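Local coordinates for beta-glucosidase (Chaetomella raphigera, PDB 6JXG), which probably hydrolyses terminal, non-reducing beta-D-glucosyl residues with release of beta-D-glucose, as a family 3 glycoside hydrolase of cellulose degradation, at residues A[3-8]-A[191-196]; A[11-16]-A[288-293]; A[109-114]-A[184-189]. All blocks are in the same frame, centred on the assembly; numbering follows the deposited sequence.

From the N terminus, the turn at 3-8 reaches across to 191-196 in contact 1, and helix 7-17, which follows directly on that turn, goes on to meet helix 278-294 in contact 2. Each closes a long loop, 3-8 to 191-196 and 11-16 to 288-293, and the two cross because their segments alternate. Contact 3, between 109-114 and 184-189, is nested inside both loops. Neighbours also touch: A195 O probably accepts a hydrogen bond from S291 OG between contacts 1 and 2, and V194 N probably donates one to A189 O between contacts 1 and 3. Together they tie the N-terminal helix to the outer helices and inner loops of the TIM-barrel-like domain.

Contact 1: A[3-8]-A[191-196]; sequences DGDWAA and KANVAS
A polar, asparagine-centred contact fastens the N-terminal turn to the loop between helix 184-191 and strand 196-199 of the TIM-barrel-like domain. On one side is a type II' beta turn, D3 to W6, leading into helix 7-17; on the other is a Schellman motif, with N193 as its C-prime residue at positive phi (69°). From there the side chain, CB directed toward the turn and CG anti to the carbonyl carbon, carries the amide to it. Its ND2 donates to D5 OD2 over 2.9 Å, in the amide plane and onto the anti lone pair. Its OD1 accepts from W6 NE1 at 2.8 Å, with the indole nitrogen well above the carbonyl plane. Gripped by one bond at ND2 and two at OD1, one of them from water, the amide has its flip state fixed, as flipping would set ND2 against the indole N-H. The indole lies steep to the amide; its six-membered ring extends to the backbone of V194 and A195, A195 CA at its edge, and F294 stacks against it. Q146 of helix 131-147 binds N193 O and A195 N. The water O donates to N193 OD1 (2.7 Å) and accepts from D5 N (3.0 Å).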
ATOM      1  N   ASP A   3      17.217  21.647  -5.181  1.00 30.41           N
ATOM      2  CA  ASP A   3      17.591  21.192  -3.819  1.00 31.23           C
ATOM      3  C   ASP A   3      17.741  19.654  -3.740  1.00 34.61           C
ATOM      4  O   ASP A   3      17.200  18.939  -4.583  1.00 28.80           O
ATOM      5  CB  ASP A   3      16.505  21.613  -2.821  1.00 31.15           C
ATOM      6  CG  ASP A   3      16.636  23.054  -2.366  1.00 35.68           C
ATOM      7  OD1 ASP A   3      17.592  23.758  -2.772  1.00 34.15           O
ATOM      8  OD2 ASP A   3      15.791  23.465  -1.551  1.00 32.29           O
ATOM      9  N   GLY A   4      18.463  19.135  -2.730  1.00 34.07           N
ATOM     10  CA  GLY A   4      18.690  17.646  -2.651  1.00 34.35           C
ATOM     11  C   GLY A   4      19.518  17.118  -3.817  1.00 34.05           C
ATOM     12  O   GLY A   4      20.545  17.703  -4.153  1.00 32.23           O
ATOM     13  N   ASP A   5      19.063  16.035  -4.449  1.00 26.69           N
ATOM     14  CA  ASP A   5      19.729  15.360  -5.551  1.00 23.66           C
ATOM     15  C   ASP A   5      19.340  15.843  -7.008  1.00 26.42           C
ATOM     16  O   ASP A   5      19.763  15.311  -8.041  1.00 25.94           O
ATOM     17  CB  ASP A   5      19.431  13.857  -5.455  1.00 26.19           C
ATOM     18  CG  ASP A   5      19.887  13.222  -4.109  1.00 28.98           C
ATOM     19  OD1 ASP A   5      20.827  13.753  -3.490  1.00 30.19           O
ATOM     20  OD2 ASP A   5      19.339  12.168  -3.682  1.00 24.12           O
ATOM     21  N   TRP A   6      18.564  16.906  -7.057  1.00 24.95           N
ATOM     22  CA  TRP A   6      17.869  17.323  -8.267  1.00 18.91           C
ATOM     23  C   TRP A   6      18.566  18.450  -9.095  1.00 16.18           C
ATOM     24  O   TRP A   6      18.011  18.944 -10.095  1.00 13.10           O
ATOM     25  CB  TRP A   6      16.546  17.839  -7.736  1.00 17.35           C
ATOM     26  CG  TRP A   6      15.687  16.738  -7.310  1.00 16.48           C
ATOM     27  CD1 TRP A   6      15.749  15.989  -6.148  1.00 18.29           C
ATOM     28  CD2 TRP A   6      14.633  16.201  -8.075  1.00 14.50           C
ATOM     29  NE1 TRP A   6      14.736  15.031  -6.150  1.00 16.90           N
ATOM     30  CE2 TRP A   6      14.067  15.125  -7.339  1.00 15.83           C
ATOM     31  CE3 TRP A   6      14.081  16.535  -9.297  1.00 14.58           C
ATOM     32  CZ2 TRP A   6      13.001  14.388  -7.818  1.00 15.34           C
ATOM     33  CZ3 TRP A   6      12.985  15.765  -9.772  1.00 15.16           C
ATOM     34  CH2 TRP A   6      12.457  14.754  -9.021  1.00 14.40           C
ATOM     35  N   ALA A   7      19.762  18.847  -8.686  1.00 15.66           N
ATOM     36  CA  ALA A   7      20.374  20.018  -9.309  1.00 17.05           C
ATOM     37  C   ALA A   7      20.733  19.781 -10.788  1.00 15.88           C
ATOM     38  O   ALA A   7      20.405  20.619 -11.595  1.00 18.20           O
ATOM     39  CB  ALA A   7      21.557  20.517  -8.490  1.00 16.79           C
ATOM     40  N   ALA A   8      21.327  18.647 -11.142  1.00 17.75           N
ATOM     41  CA  ALA A   8      21.633  18.336 -12.545  1.00 17.22           C
ATOM     42  C   ALA A   8      20.394  18.197 -13.392  1.00 16.37           C
ATOM     43  O   ALA A   8      20.397  18.616 -14.512  1.00 16.36           O
ATOM     44  CB  ALA A   8      22.478  17.063 -12.654  1.00 19.97           C
ATOM     45  N   LYS A 191      11.397  12.305   0.367  1.00 11.97           N
ATOM     46  CA  LYS A 191      12.803  11.982   0.729  1.00 12.70           C
ATOM     47  C   LYS A 191      13.401  10.912  -0.162  1.00 14.18           C
ATOM     48  O   LYS A 191      14.559  10.984  -0.538  1.00 12.26           O
ATOM     49  CB  LYS A 191      12.851  11.544   2.200  1.00 13.39           C
ATOM     50  CG  LYS A 191      14.227  11.084   2.693  1.00 15.81           C
ATOM     51  CD  LYS A 191      15.139  12.322   2.838  1.00 18.74           C
ATOM     52  CE  LYS A 191      16.570  11.970   3.341  1.00 21.57           C
ATOM     53  NZ  LYS A 191      17.131  10.742   2.742  1.00 24.26           N
ATOM     54  N   ALA A 192      12.612   9.913  -0.576  1.00 12.29           N
ATOM     55  CA  ALA A 192      13.128   8.933  -1.484  1.00 13.86           C
ATOM     56  C   ALA A 192      13.144   9.408  -2.979  1.00 11.45           C
ATOM     57  O   ALA A 192      13.189   8.610  -3.853  1.00 12.88           O
ATOM     58  CB  ALA A 192      12.338   7.644  -1.369  1.00 13.26           C
ATOM     59  N   ASN A 193      12.913  10.690  -3.221  1.00 12.29           N
ATOM     60  CA  ASN A 193      13.034  11.315  -4.590  1.00 12.01           C
ATOM     61  C   ASN A 193      11.968  10.850  -5.533  1.00 12.19           C
ATOM     62  O   ASN A 193      12.144  10.790  -6.736  1.00 11.97           O
ATOM     63  CB  ASN A 193      14.416  11.122  -5.186  1.00 12.43           C
ATOM     64  CG  ASN A 193      15.455  11.963  -4.461  1.00 13.78           C
ATOM     65  OD1 ASN A 193      15.214  13.121  -4.120  1.00 13.10           O
ATOM     66  ND2 ASN A 193      16.580  11.356  -4.161  1.00 14.13           N
ATOM     67  N   VAL A 194      10.805  10.551  -4.972  1.00 11.96           N
ATOM     68  CA  VAL A 194       9.620  10.328  -5.842  1.00 10.76           C
ATOM     69  C   VAL A 194       9.459  11.417  -6.917  1.00 10.47           C
ATOM     70  O   VAL A 194       9.522  12.638  -6.671  1.00 10.65           O
ATOM     71  CB  VAL A 194       8.335  10.050  -5.070  1.00 11.18           C
ATOM     72  CG1 VAL A 194       7.678  11.336  -4.616  1.00 12.35           C
ATOM     73  CG2 VAL A 194       7.331   9.231  -5.905  1.00 11.27           C
ATOM     74  N   ALA A 195       9.250  10.962  -8.146  1.00  9.68           N
ATOM     75  CA  ALA A 195       9.184  11.896  -9.308  1.00  9.46           C
ATOM     76  C   ALA A 195       7.951  12.756  -9.358  1.00  9.83           C
ATOM     77  O   ALA A 195       7.969  13.909  -9.871  1.00  9.03           O
ATOM     78  CB  ALA A 195       9.327  11.084 -10.603  1.00 10.22           C
ATOM     79  N   SER A 196       6.827  12.193  -8.879  1.00 10.46           N
ATOM     80  CA  SER A 196       5.507  12.853  -8.988  1.00 10.80           C
ATOM     81  C   SER A 196       4.597  12.479  -7.819  1.00 10.91           C
ATOM     82  O   SER A 196       4.811  11.456  -7.139  1.00 10.99           O
ATOM     83  CB  SER A 196       4.804  12.533 -10.332  1.00 11.87           C
ATOM     84  OG  SER A 196       4.454  11.182 -10.406  1.00 11.59           O
TER
HETATM   85  O   HOH W   1      16.887  14.799  -2.877  1.00 24.07           O

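Contact 2: A[11-16]-A[288-293]; sequences KKATAA and ILASWY
K12 lays its CB over one face of the Y293 ring, 3.5 Å from the ring centroid and 9° off the ring normal, a CH-pi contact; its CD follows along the same face, 3.7 Å from Y293 CD1. Beside it, A13 CB packs alongside the other helix, 3.6 Å from A290 N, and touches L289. One turn on, A16 CB meets L289 CD1 at 3.8 Å and sits at the edge of the tyrosine ring. Beyond these, W292 CE3 stands over the opposite face of Y293, so the phenol is clamped between its own neighbour and the lysine chain. The axes of segments 11-16 and 288-293 come within 8.2 Å, their N-to-C directions 130° apart, and the small alanines permit this approach: A13 and A290 bring their CA atoms to 5.1 Å. Farther out, S291 OG hydrogen-bonds A195 O in contact 1, and I288 packs on helix 22-29. Hydrogen bonds are absent between the segments; polar groups are joined through water instead, K12 NZ to Y293 O and K12 O to Y293 OH. The chemistry implies apolar packing bordered by water, in which the lysine ammonium probably keeps its hydration while CB and CD lie on the ring.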
ATOM      1  N   LYS A  11      19.025  21.720 -14.099  1.00 16.72           N
ATOM      2  CA  LYS A  11      19.873  22.353 -15.091  1.00 17.71           C
ATOM      3  C   LYS A  11      19.436  21.938 -16.496  1.00 15.62           C
ATOM      4  O   LYS A  11      19.227  22.757 -17.308  1.00 15.47           O
ATOM      5  CB  LYS A  11      21.339  22.045 -14.850  1.00 21.51           C
ATOM      6  CG  LYS A  11      22.213  22.518 -15.933  1.00 26.51           C
ATOM      7  CD  LYS A  11      23.568  22.894 -15.448  1.00 33.21           C
ATOM      8  CE  LYS A  11      24.435  23.527 -16.538  1.00 32.11           C
ATOM      9  NZ  LYS A  11      25.788  22.956 -16.568  1.00 22.17           N
ATOM     10  N   LYS A  12      19.226  20.648 -16.693  1.00 16.72           N
ATOM     11  CA  LYS A  12      18.755  20.156 -17.976  1.00 16.82           C
ATOM     12  C   LYS A  12      17.349  20.702 -18.255  1.00 15.37           C
ATOM     13  O   LYS A  12      17.090  21.197 -19.329  1.00 15.24           O
ATOM     14  CB  LYS A  12      18.763  18.645 -18.006  1.00 17.34           C
ATOM     15  CG  LYS A  12      20.185  18.092 -17.870  1.00 17.73           C
ATOM     16  CD  LYS A  12      20.107  16.597 -17.835  1.00 18.28           C
ATOM     17  CE  LYS A  12      21.382  16.004 -17.269  1.00 17.63           C
ATOM     18  NZ  LYS A  12      21.182  14.578 -17.020  1.00 20.47           N
ATOM     19  N   ALA A  13      16.473  20.672 -17.256  1.00 15.91           N
ATOM     20  CA  ALA A  13      15.113  21.188 -17.436  1.00 14.91           C
ATOM     21  C   ALA A  13      15.096  22.643 -17.791  1.00 15.05           C
ATOM     22  O   ALA A  13      14.303  23.014 -18.627  1.00 16.29           O
ATOM     23  CB  ALA A  13      14.232  20.950 -16.177  1.00 14.00           C
ATOM     24  N   THR A  14      15.885  23.462 -17.091  1.00 14.85           N
ATOM     25  CA  THR A  14      15.908  24.901 -17.365  1.00 17.80           C
ATOM     26  C   THR A  14      16.382  25.137 -18.826  1.00 17.66           C
ATOM     27  O   THR A  14      15.865  25.998 -19.507  1.00 21.01           O
ATOM     28  CB  THR A  14      16.696  25.646 -16.251  1.00 18.96           C
ATOM     29  OG1 THR A  14      15.959  25.471 -14.995  1.00 21.55           O
ATOM     30  CG2 THR A  14      16.757  27.110 -16.521  1.00 24.02           C
ATOM     31  N   ALA A  15      17.367  24.381 -19.270  1.00 17.48           N
ATOM     32  CA  ALA A  15      17.864  24.517 -20.638  1.00 17.88           C
ATOM     33  C   ALA A  15      16.801  24.168 -21.675  1.00 17.29           C
ATOM     34  O   ALA A  15      16.641  24.865 -22.669  1.00 15.80           O
ATOM     35  CB  ALA A  15      19.070  23.667 -20.851  1.00 18.27           C
ATOM     36  N   ALA A  16      16.065  23.084 -21.455  1.00 15.27           N
ATOM     37  CA  ALA A  16      14.960  22.738 -22.333  1.00 15.63           C
ATOM     38  C   ALA A  16      13.828  23.772 -22.361  1.00 16.19           C
ATOM     39  O   ALA A  16      13.314  24.151 -23.462  1.00 17.63           O
ATOM     40  CB  ALA A  16      14.435  21.321 -21.967  1.00 14.89           C
ATOM     41  N   ILE A 288       8.109  19.022 -14.419  1.00 10.28           N
ATOM     42  CA  ILE A 288       7.790  17.846 -15.236  1.00  9.37           C
ATOM     43  C   ILE A 288       9.047  17.339 -15.969  1.00 10.31           C
ATOM     44  O   ILE A 288       9.406  16.156 -15.883  1.00  9.48           O
ATOM     45  CB  ILE A 288       6.693  18.161 -16.277  1.00  9.51           C
ATOM     46  CG1 ILE A 288       5.401  18.555 -15.561  1.00  9.55           C
ATOM     47  CG2 ILE A 288       6.431  16.939 -17.175  1.00 10.19           C
ATOM     48  CD1 ILE A 288       4.374  19.316 -16.352  1.00  9.75           C
ATOM     49  N   LEU A 289       9.761  18.287 -16.576  1.00 10.86           N
ATOM     50  CA  LEU A 289      11.006  17.952 -17.294  1.00 11.16           C
ATOM     51  C   LEU A 289      12.090  17.517 -16.294  1.00 11.76           C
ATOM     52  O   LEU A 289      12.868  16.617 -16.578  1.00 12.51           O
ATOM     53  CB  LEU A 289      11.487  19.150 -18.174  1.00 11.22           C
ATOM     54  CG  LEU A 289      10.521  19.541 -19.312  1.00 12.60           C
ATOM     55  CD1 LEU A 289      11.183  20.668 -20.085  1.00 14.50           C
ATOM     56  CD2 LEU A 289      10.202  18.389 -20.276  1.00 14.15           C
ATOM     57  N   ALA A 290      12.191  18.171 -15.133  1.00 12.50           N
ATOM     58  CA  ALA A 290      13.184  17.776 -14.148  1.00 12.38           C
ATOM     59  C   ALA A 290      13.014  16.273 -13.782  1.00 13.20           C
ATOM     60  O   ALA A 290      13.988  15.547 -13.656  1.00 13.63           O
ATOM     61  CB  ALA A 290      13.085  18.629 -12.908  1.00 13.03           C
ATOM     62  N   SER A 291      11.792  15.863 -13.522  1.00 12.37           N
ATOM     63  CA  SER A 291      11.508  14.487 -13.143  1.00 11.82           C
ATOM     64  C   SER A 291      11.858  13.486 -14.258  1.00 12.01           C
ATOM     65  O   SER A 291      12.423  12.407 -14.025  1.00 12.55           O
ATOM     66  CB  SER A 291      10.027  14.397 -12.778  1.00 12.38           C
ATOM     67  OG  SER A 291       9.818  14.970 -11.454  1.00 11.33           O
ATOM     68  N   TRP A 292      11.555  13.881 -15.480  1.00 11.77           N
ATOM     69  CA  TRP A 292      11.960  13.157 -16.706  1.00 12.17           C
ATOM     70  C   TRP A 292      13.465  12.930 -16.794  1.00 11.70           C
ATOM     71  O   TRP A 292      13.940  11.774 -16.955  1.00 10.29           O
ATOM     72  CB  TRP A 292      11.429  13.928 -17.931  1.00 12.43           C
ATOM     73  CG  TRP A 292      11.587  13.274 -19.275  1.00 13.42           C
ATOM     74  CD1 TRP A 292      11.039  12.096 -19.662  1.00 13.24           C
ATOM     75  CD2 TRP A 292      12.269  13.794 -20.426  1.00 13.40           C
ATOM     76  NE1 TRP A 292      11.356  11.833 -20.967  1.00 14.83           N
ATOM     77  CE2 TRP A 292      12.087  12.872 -21.459  1.00 13.87           C
ATOM     78  CE3 TRP A 292      12.931  14.996 -20.705  1.00 13.99           C
ATOM     79  CZ2 TRP A 292      12.592  13.040 -22.688  1.00 13.71           C
ATOM     80  CZ3 TRP A 292      13.449  15.156 -21.960  1.00 14.67           C
ATOM     81  CH2 TRP A 292      13.266  14.172 -22.936  1.00 14.63           C
ATOM     82  N   TYR A 293      14.202  14.025 -16.651  1.00 11.19           N
ATOM     83  CA  TYR A 293      15.665  13.965 -16.654  1.00 12.74           C
ATOM     84  C   TYR A 293      16.190  13.261 -15.421  1.00 13.23           C
ATOM     85  O   TYR A 293      17.156  12.517 -15.519  1.00 14.68           O
ATOM     86  CB  TYR A 293      16.272  15.347 -16.686  1.00 11.85           C
ATOM     87  CG  TYR A 293      16.159  16.062 -18.003  1.00 11.78           C
ATOM     88  CD1 TYR A 293      16.781  15.542 -19.120  1.00 11.78           C
ATOM     89  CD2 TYR A 293      15.478  17.255 -18.135  1.00 11.88           C
ATOM     90  CE1 TYR A 293      16.715  16.156 -20.327  1.00 12.85           C
ATOM     91  CE2 TYR A 293      15.419  17.904 -19.380  1.00 12.91           C
ATOM     92  CZ  TYR A 293      16.066  17.315 -20.461  1.00 14.64           C
ATOM     93  OH  TYR A 293      16.022  17.855 -21.741  1.00 16.72           O
TER
HETATM   94  O   HOH W   2      18.993  12.563 -17.656  1.00 16.22           O
HETATM   95  O   HOH W   3      18.032  20.061 -21.663  1.00 16.63           O
HETATM   96  O   HOH W   4      19.550  14.382 -14.673  1.00 21.78           O

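Contact 3: A[109-114]-A[184-189]; sequences PVAGPI and WPFADA
Two torsions set the phenyl group of F186: chi1 of -76° places CG anti to the carbonyl carbon and beside the backbone N, and chi2 of -82° turns the ring so that one face meets the loop 109-114. Onto the middle of that face comes the methyl of A111. A111 CB lies 3.7 Å from the ring centroid, only 13° off the normal, a CH-pi contact in which the nearest carbon, F186 CE2, is 3.6 Å from it. The same methyl also touches the pyrrolidine of P185, CB to CB at 3.8 Å, so it is held in the angle between a ring face and a proline. I114 joins from farther along the loop, its CG2 4.2 Å from P185 CG. Next to A111, G112 passes close by, its N 4.0 Å from F186 CE2, and a beta carbon on it would come close to that ring atom. Cis peptide bonds before P109 and P113 bracket this part of the loop and bend it. An alanine in place of F186 removes the ring, and would probably leave the A111 methyl without its aromatic platform and the helix without its edge-to-face contact with F157.

The loop follows strand 105-106 on the C-terminal side of the parallel strands, the side on which TIM barrels carry their active sites. G112 O accepts from H156 ND1, I114 N binds E161, and G112 also bonds to the backbone of K155 and H156. Helix 131-147 backs the contact, M138 against A111 and N134 against P185, while L181 and Y182 of helix 175-182 touch I114. A154 of strand 151-157 lies beside F186, so the start of helix 184-191 packs between loop 109-114 and strand 151-157, with F186 touching both.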
ATOM      1  N   PRO A 109       3.391   4.187  -5.842  1.00  9.46           N
ATOM      2  CA  PRO A 109       2.544   3.496  -4.940  1.00  9.70           C
ATOM      3  C   PRO A 109       1.583   4.433  -4.146  1.00  9.92           C
ATOM      4  O   PRO A 109       1.513   5.596  -4.376  1.00  9.48           O
ATOM      5  CB  PRO A 109       3.511   2.795  -4.010  1.00  9.24           C
ATOM      6  CG  PRO A 109       4.694   3.767  -3.886  1.00  9.62           C
ATOM      7  CD  PRO A 109       4.689   4.505  -5.230  1.00  9.63           C
ATOM      8  N   VAL A 110       0.783   3.815  -3.283  1.00 10.96           N
ATOM      9  CA  VAL A 110      -0.305   4.489  -2.604  1.00 10.21           C
ATOM     10  C   VAL A 110       0.000   4.757  -1.143  1.00 10.58           C
ATOM     11  O   VAL A 110       0.083   3.820  -0.328  1.00 10.86           O
ATOM     12  CB  VAL A 110      -1.600   3.648  -2.755  1.00 10.59           C
ATOM     13  CG1 VAL A 110      -2.713   4.253  -1.924  1.00 10.51           C
ATOM     14  CG2 VAL A 110      -2.041   3.523  -4.231  1.00 11.03           C
ATOM     15  N   ALA A 111       0.228   6.033  -0.828  1.00 10.56           N
ATOM     16  CA  ALA A 111       0.355   6.539   0.559  1.00 11.37           C
ATOM     17  C   ALA A 111      -0.927   7.060   1.191  1.00 10.93           C
ATOM     18  O   ALA A 111      -0.936   7.335   2.404  1.00 11.91           O
ATOM     19  CB  ALA A 111       1.351   7.667   0.631  1.00 10.89           C
ATOM     20  N   GLY A 112      -1.955   7.290   0.373  1.00  9.95           N
ATOM     21  CA  GLY A 112      -3.255   7.893   0.800  1.00  9.94           C
ATOM     22  C   GLY A 112      -4.316   7.246  -0.102  1.00  9.82           C
ATOM     23  O   GLY A 112      -4.319   7.404  -1.326  1.00  9.89           O
ATOM     24  N   PRO A 113      -5.261   6.514   0.478  1.00  9.87           N
ATOM     25  CA  PRO A 113      -5.525   6.324   1.894  1.00  9.90           C
ATOM     26  C   PRO A 113      -4.447   5.467   2.626  1.00 10.37           C
ATOM     27  O   PRO A 113      -3.826   4.525   2.026  1.00 11.51           O
ATOM     28  CB  PRO A 113      -6.807   5.557   1.872  1.00 10.12           C
ATOM     29  CG  PRO A 113      -6.740   4.723   0.595  1.00 10.12           C
ATOM     30  CD  PRO A 113      -6.148   5.689  -0.377  1.00 10.10           C
ATOM     31  N   ILE A 114      -4.252   5.750   3.902  1.00 10.25           N
ATOM     32  CA  ILE A 114      -3.487   4.847   4.767  1.00 10.51           C
ATOM     33  C   ILE A 114      -4.407   3.717   5.249  1.00 10.50           C
ATOM     34  O   ILE A 114      -3.938   2.611   5.551  1.00  9.39           O
ATOM     35  CB  ILE A 114      -2.804   5.547   5.971  1.00 11.59           C
ATOM     36  CG1 ILE A 114      -3.812   6.043   7.014  1.00 11.85           C
ATOM     37  CG2 ILE A 114      -1.866   6.697   5.540  1.00 11.39           C
ATOM     38  CD1 ILE A 114      -3.115   6.644   8.276  1.00 12.22           C
ATOM     39  N   TRP A 184       2.995  11.672   6.829  1.00 11.35           N
ATOM     40  CA  TRP A 184       4.235  11.019   7.116  1.00 11.45           C
ATOM     41  C   TRP A 184       4.747  10.089   5.946  1.00 11.80           C
ATOM     42  O   TRP A 184       5.874  10.199   5.473  1.00 13.39           O
ATOM     43  CB  TRP A 184       4.095  10.325   8.421  1.00 11.53           C
ATOM     44  CG  TRP A 184       5.289   9.547   8.862  1.00 12.46           C
ATOM     45  CD1 TRP A 184       5.848   8.445   8.285  1.00 12.97           C
ATOM     46  CD2 TRP A 184       6.079   9.817  10.057  1.00 13.79           C
ATOM     47  NE1 TRP A 184       6.940   8.018   9.029  1.00 14.22           N
ATOM     48  CE2 TRP A 184       7.116   8.868  10.100  1.00 14.36           C
ATOM     49  CE3 TRP A 184       5.969  10.751  11.083  1.00 14.18           C
ATOM     50  CZ2 TRP A 184       8.041   8.819  11.136  1.00 17.05           C
ATOM     51  CZ3 TRP A 184       6.927  10.742  12.123  1.00 15.43           C
ATOM     52  CH2 TRP A 184       7.921   9.758  12.157  1.00 15.58           C
ATOM     53  N   PRO A 185       3.857   9.260   5.376  1.00 12.96           N
ATOM     54  CA  PRO A 185       4.352   8.470   4.237  1.00 11.98           C
ATOM     55  C   PRO A 185       4.630   9.278   3.006  1.00 11.84           C
ATOM     56  O   PRO A 185       5.497   8.876   2.223  1.00 12.46           O
ATOM     57  CB  PRO A 185       3.256   7.491   3.940  1.00 13.89           C
ATOM     58  CG  PRO A 185       2.169   7.788   4.902  1.00 15.30           C
ATOM     59  CD  PRO A 185       2.551   8.835   5.874  1.00 12.91           C
ATOM     60  N   PHE A 186       3.920  10.390   2.804  1.00 12.03           N
ATOM     61  CA  PHE A 186       4.279  11.254   1.689  1.00 11.94           C
ATOM     62  C   PHE A 186       5.628  11.917   1.897  1.00 12.07           C
ATOM     63  O   PHE A 186       6.439  12.052   0.957  1.00 12.80           O
ATOM     64  CB  PHE A 186       3.210  12.302   1.404  1.00 12.43           C
ATOM     65  CG  PHE A 186       2.010  11.752   0.706  1.00 12.18           C
ATOM     66  CD1 PHE A 186       2.013  11.569  -0.671  1.00 11.80           C
ATOM     67  CD2 PHE A 186       0.878  11.393   1.439  1.00 12.22           C
ATOM     68  CE1 PHE A 186       0.918  11.094  -1.341  1.00 11.98           C
ATOM     69  CE2 PHE A 186      -0.241  10.921   0.772  1.00 11.96           C
ATOM     70  CZ  PHE A 186      -0.238  10.803  -0.654  1.00 12.73           C
ATOM     71  N   ALA A 187       5.937  12.265   3.136  1.00 10.98           N
ATOM     72  CA  ALA A 187       7.279  12.839   3.424  1.00 12.01           C
ATOM     73  C   ALA A 187       8.376  11.826   3.151  1.00 11.80           C
ATOM     74  O   ALA A 187       9.403  12.167   2.498  1.00 12.36           O
ATOM     75  CB  ALA A 187       7.337  13.367   4.868  1.00 12.88           C
ATOM     76  N   ASP A 188       8.175  10.568   3.573  1.00 11.86           N
ATOM     77  CA  ASP A 188       9.147   9.471   3.233  1.00 11.52           C
ATOM     78  C   ASP A 188       9.300   9.325   1.703  1.00 10.72           C
ATOM     79  O   ASP A 188      10.390   9.178   1.153  1.00 10.74           O
ATOM     80  CB  ASP A 188       8.751   8.113   3.834  1.00 12.16           C
ATOM     81  CG  ASP A 188       9.228   7.922   5.294  1.00 13.21           C
ATOM     82  OD1 ASP A 188       9.703   8.907   5.967  1.00 14.39           O
ATOM     83  OD2 ASP A 188       9.199   6.774   5.711  1.00 13.55           O
ATOM     84  N   ALA A 189       8.189   9.410   1.015  1.00 11.53           N
ATOM     85  CA  ALA A 189       8.186   9.306  -0.432  1.00 11.23           C
ATOM     86  C   ALA A 189       8.982  10.415  -1.098  1.00 12.42           C
ATOM     87  O   ALA A 189       9.775  10.177  -1.969  1.00 12.93           O
ATOM     88  CB  ALA A 189       6.781   9.267  -0.933  1.00 11.87           C
TER